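Local coordinates for protein polyketide cyclase / dehydrase and lipid transport (Nitrosospira multiformis, PDB 3P51) that is of unknown function but probably binds a hydrophobic ligand within a Bet v 1-like fold, at residues Tyr124-Thr127 against Val128-Leu132. Sequence-based numbering, arbitrary orientation.
Sequences YMNT and VYRSL
Val128 meets Tyr124 and Met125, Met125 meets Tyr129, and Asn126 meets Arg130 about one turn apart on the long C-terminal helix, 120-139, which packs against the curved antiparallel sheet of the helix-grip (Bet v 1-like) fold. Regular i to i+4 backbone bonds hold the turns together; the straightest runs from Tyr129 N to Met125 O (2.8 Å, 171° at the hydrogen). Buried Val128, compact and branched at CB, splits its two methyls between neighbours: CG1 lies 4.1 Å from Met125 CE, while CG2, beside its own backbone N, reaches Tyr124 CE2 at 3.8 Å. Selenomethionine Met125 has a flexible chain that bends twice, at chi2 and chi3, bringing the methyl CE over one face of the Tyr129 ring, 3.5 Å from CZ. A long apolar chain suits this buried place, and tyrosine adds a hydroxyl that hydrogen-bonds to Tyr91 OH and Tyr74 OH on the sheet. An alanine in place of Tyr129 would probably leave the Met125 methyl without its aromatic floor and those two hydroxyls without their shared partner. Asn126 and Arg130 make the polar pair, and Asn6 of strand 3-10 binds both, through ND2 to Asn126 OD1 and OD1 to Arg130 NE. The planar Asn126 amide lets the extended Arg130 chain lay its equally planar guanidinium alongside, planes 3° apart, with Asn126 CG 3.6 Å from Arg130 NH2.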
ATOM      1  N   TYR A 124      13.389 -11.152 -21.005  1.00 45.24           N
ATOM      2  CA  TYR A 124      14.700 -10.572 -20.711  1.00 46.59           C
ATOM      3  C   TYR A 124      14.840 -10.121 -19.246  1.00 45.19           C
ATOM      4  O   TYR A 124      15.851 -10.405 -18.593  1.00 48.08           O
ATOM      5  CB  TYR A 124      15.031  -9.432 -21.693  1.00 47.86           C
ATOM      6  CG  TYR A 124      16.350  -8.737 -21.409  1.00 50.03           C
ATOM      7  CD1 TYR A 124      17.530  -9.158 -22.017  1.00 55.51           C
ATOM      8  CD2 TYR A 124      16.417  -7.661 -20.527  1.00 46.35           C
ATOM      9  CE1 TYR A 124      18.738  -8.526 -21.752  1.00 55.87           C
ATOM     10  CE2 TYR A 124      17.617  -7.024 -20.259  1.00 47.75           C
ATOM     11  CZ  TYR A 124      18.774  -7.461 -20.872  1.00 54.52           C
ATOM     12  OH  TYR A 124      19.964  -6.827 -20.603  1.00 55.40           O
HETATM   13  N   MSE A 125      13.827  -9.445 -18.712  1.00 43.26           N
HETATM   14  CA  MSE A 125      13.906  -8.991 -17.322  1.00 41.39           C
HETATM   15  C   MSE A 125      13.730 -10.130 -16.316  1.00 43.75           C
HETATM   16  O   MSE A 125      14.362 -10.126 -15.254  1.00 37.45           O
HETATM   17  CB  MSE A 125      12.930  -7.843 -17.044  1.00 40.93           C
HETATM   18  CG  MSE A 125      13.292  -6.549 -17.787  1.00 46.22           C
HETATM   19 SE   MSE A 125      15.139  -5.909 -17.443  1.00 52.88          SE
HETATM   20  CE  MSE A 125      15.006  -5.644 -15.514  1.00 32.80           C
ATOM     21  N   ASN A 126      12.891 -11.111 -16.648  1.00 43.16           N
ATOM     22  CA  ASN A 126      12.828 -12.322 -15.832  1.00 42.34           C
ATOM     23  C   ASN A 126      14.222 -12.921 -15.671  1.00 42.98           C
ATOM     24  O   ASN A 126      14.610 -13.338 -14.587  1.00 43.01           O
ATOM     25  CB  ASN A 126      11.876 -13.366 -16.434  1.00 44.92           C
ATOM     26  CG  ASN A 126      10.432 -13.133 -16.039  1.00 45.04           C
ATOM     27  OD1 ASN A 126      10.154 -12.571 -14.980  1.00 45.36           O
ATOM     28  ND2 ASN A 126       9.507 -13.568 -16.885  1.00 44.03           N
ATOM     29  N   THR A 127      14.974 -12.954 -16.766  1.00 47.59           N
ATOM     30  CA  THR A 127      16.315 -13.514 -16.745  1.00 47.20           C
ATOM     31  C   THR A 127      17.252 -12.686 -15.881  1.00 46.28           C
ATOM     32  O   THR A 127      17.999 -13.229 -15.070  1.00 45.03           O
ATOM     33  CB  THR A 127      16.883 -13.647 -18.165  1.00 47.99           C
ATOM     34  OG1 THR A 127      16.214 -14.720 -18.837  1.00 48.53           O
ATOM     35  CG2 THR A 127      18.381 -13.929 -18.124  1.00 48.04           C
ATOM     36  N   VAL A 128      17.212 -11.370 -16.059  1.00 44.41           N
ATOM     37  CA  VAL A 128      18.002 -10.462 -15.234  1.00 37.88           C
ATOM     38  C   VAL A 128      17.672 -10.600 -13.744  1.00 39.64           C
ATOM     39  O   VAL A 128      18.554 -10.872 -12.925  1.00 39.53           O
ATOM     40  CB  VAL A 128      17.826  -8.997 -15.693  1.00 37.34           C
ATOM     41  CG1 VAL A 128      18.269  -8.022 -14.596  1.00 35.16           C
ATOM     42  CG2 VAL A 128      18.601  -8.755 -16.999  1.00 39.53           C
ATOM     43  N   TYR A 129      16.404 -10.424 -13.385  1.00 36.29           N
ATOM     44  CA  TYR A 129      16.028 -10.521 -11.975  1.00 40.27           C
ATOM     45  C   TYR A 129      16.339 -11.875 -11.342  1.00 40.69           C
ATOM     46  O   TYR A 129      16.745 -11.935 -10.196  1.00 44.46           O
ATOM     47  CB  TYR A 129      14.564 -10.140 -11.774  1.00 43.32           C
ATOM     48  CG  TYR A 129      14.359  -8.653 -11.913  1.00 44.22           C
ATOM     49  CD1 TYR A 129      15.296  -7.766 -11.403  1.00 41.00           C
ATOM     50  CD2 TYR A 129      13.262  -8.135 -12.585  1.00 51.43           C
ATOM     51  CE1 TYR A 129      15.133  -6.396 -11.532  1.00 42.74           C
ATOM     52  CE2 TYR A 129      13.087  -6.768 -12.715  1.00 53.16           C
ATOM     53  CZ  TYR A 129      14.026  -5.905 -12.188  1.00 47.49           C
ATOM     54  OH  TYR A 129      13.865  -4.544 -12.313  1.00 48.69           O
ATOM     55  N   ARG A 130      16.167 -12.960 -12.086  1.00 39.35           N
ATOM     56  CA  ARG A 130      16.443 -14.277 -11.524  1.00 39.04           C
ATOM     57  C   ARG A 130      17.933 -14.434 -11.230  1.00 38.57           C
ATOM     58  O   ARG A 130      18.317 -15.039 -10.235  1.00 36.31           O
ATOM     59  CB  ARG A 130      15.923 -15.382 -12.451  1.00 41.14           C
ATOM     60  CG  ARG A 130      14.410 -15.506 -12.402  1.00 44.35           C
ATOM     61  CD  ARG A 130      13.824 -16.204 -13.613  1.00 48.23           C
ATOM     62  NE  ARG A 130      12.360 -16.120 -13.608  1.00 50.80           N
ATOM     63  CZ  ARG A 130      11.585 -16.558 -14.597  1.00 55.51           C
ATOM     64  NH1 ARG A 130      12.137 -17.106 -15.683  1.00 52.39           N
ATOM     65  NH2 ARG A 130      10.261 -16.442 -14.509  1.00 52.99           N
ATOM     66  N   SER A 131      18.768 -13.855 -12.084  1.00 38.25           N
ATOM     67  CA  SER A 131      20.213 -13.893 -11.870  1.00 42.03           C
ATOM     68  C   SER A 131      20.633 -13.071 -10.659  1.00 43.38           C
ATOM     69  O   SER A 131      21.435 -13.521  -9.849  1.00 47.03           O
ATOM     70  CB  SER A 131      20.962 -13.404 -13.115  1.00 44.51           C
ATOM     71  OG  SER A 131      22.330 -13.190 -12.813  1.00 45.41           O
ATOM     72  N   LEU A 132      20.096 -11.859 -10.540  1.00 42.64           N
ATOM     73  CA  LEU A 132      20.409 -11.002  -9.400  1.00 42.29           C
ATOM     74  C   LEU A 132      19.995 -11.671  -8.084  1.00 42.95           C
ATOM     75  O   LEU A 132      20.763 -11.711  -7.121  1.00 39.71           O
ATOM     76  CB  LEU A 132      19.719  -9.641  -9.536  1.00 42.30           C
ATOM     77  CG  LEU A 132      20.053  -8.793 -10.773  1.00 39.15           C
ATOM     78  CD1 LEU A 132      19.175  -7.555 -10.826  1.00 34.89           C
ATOM     79  CD2 LEU A 132      21.518  -8.400 -10.796  1.00 37.87           C
TER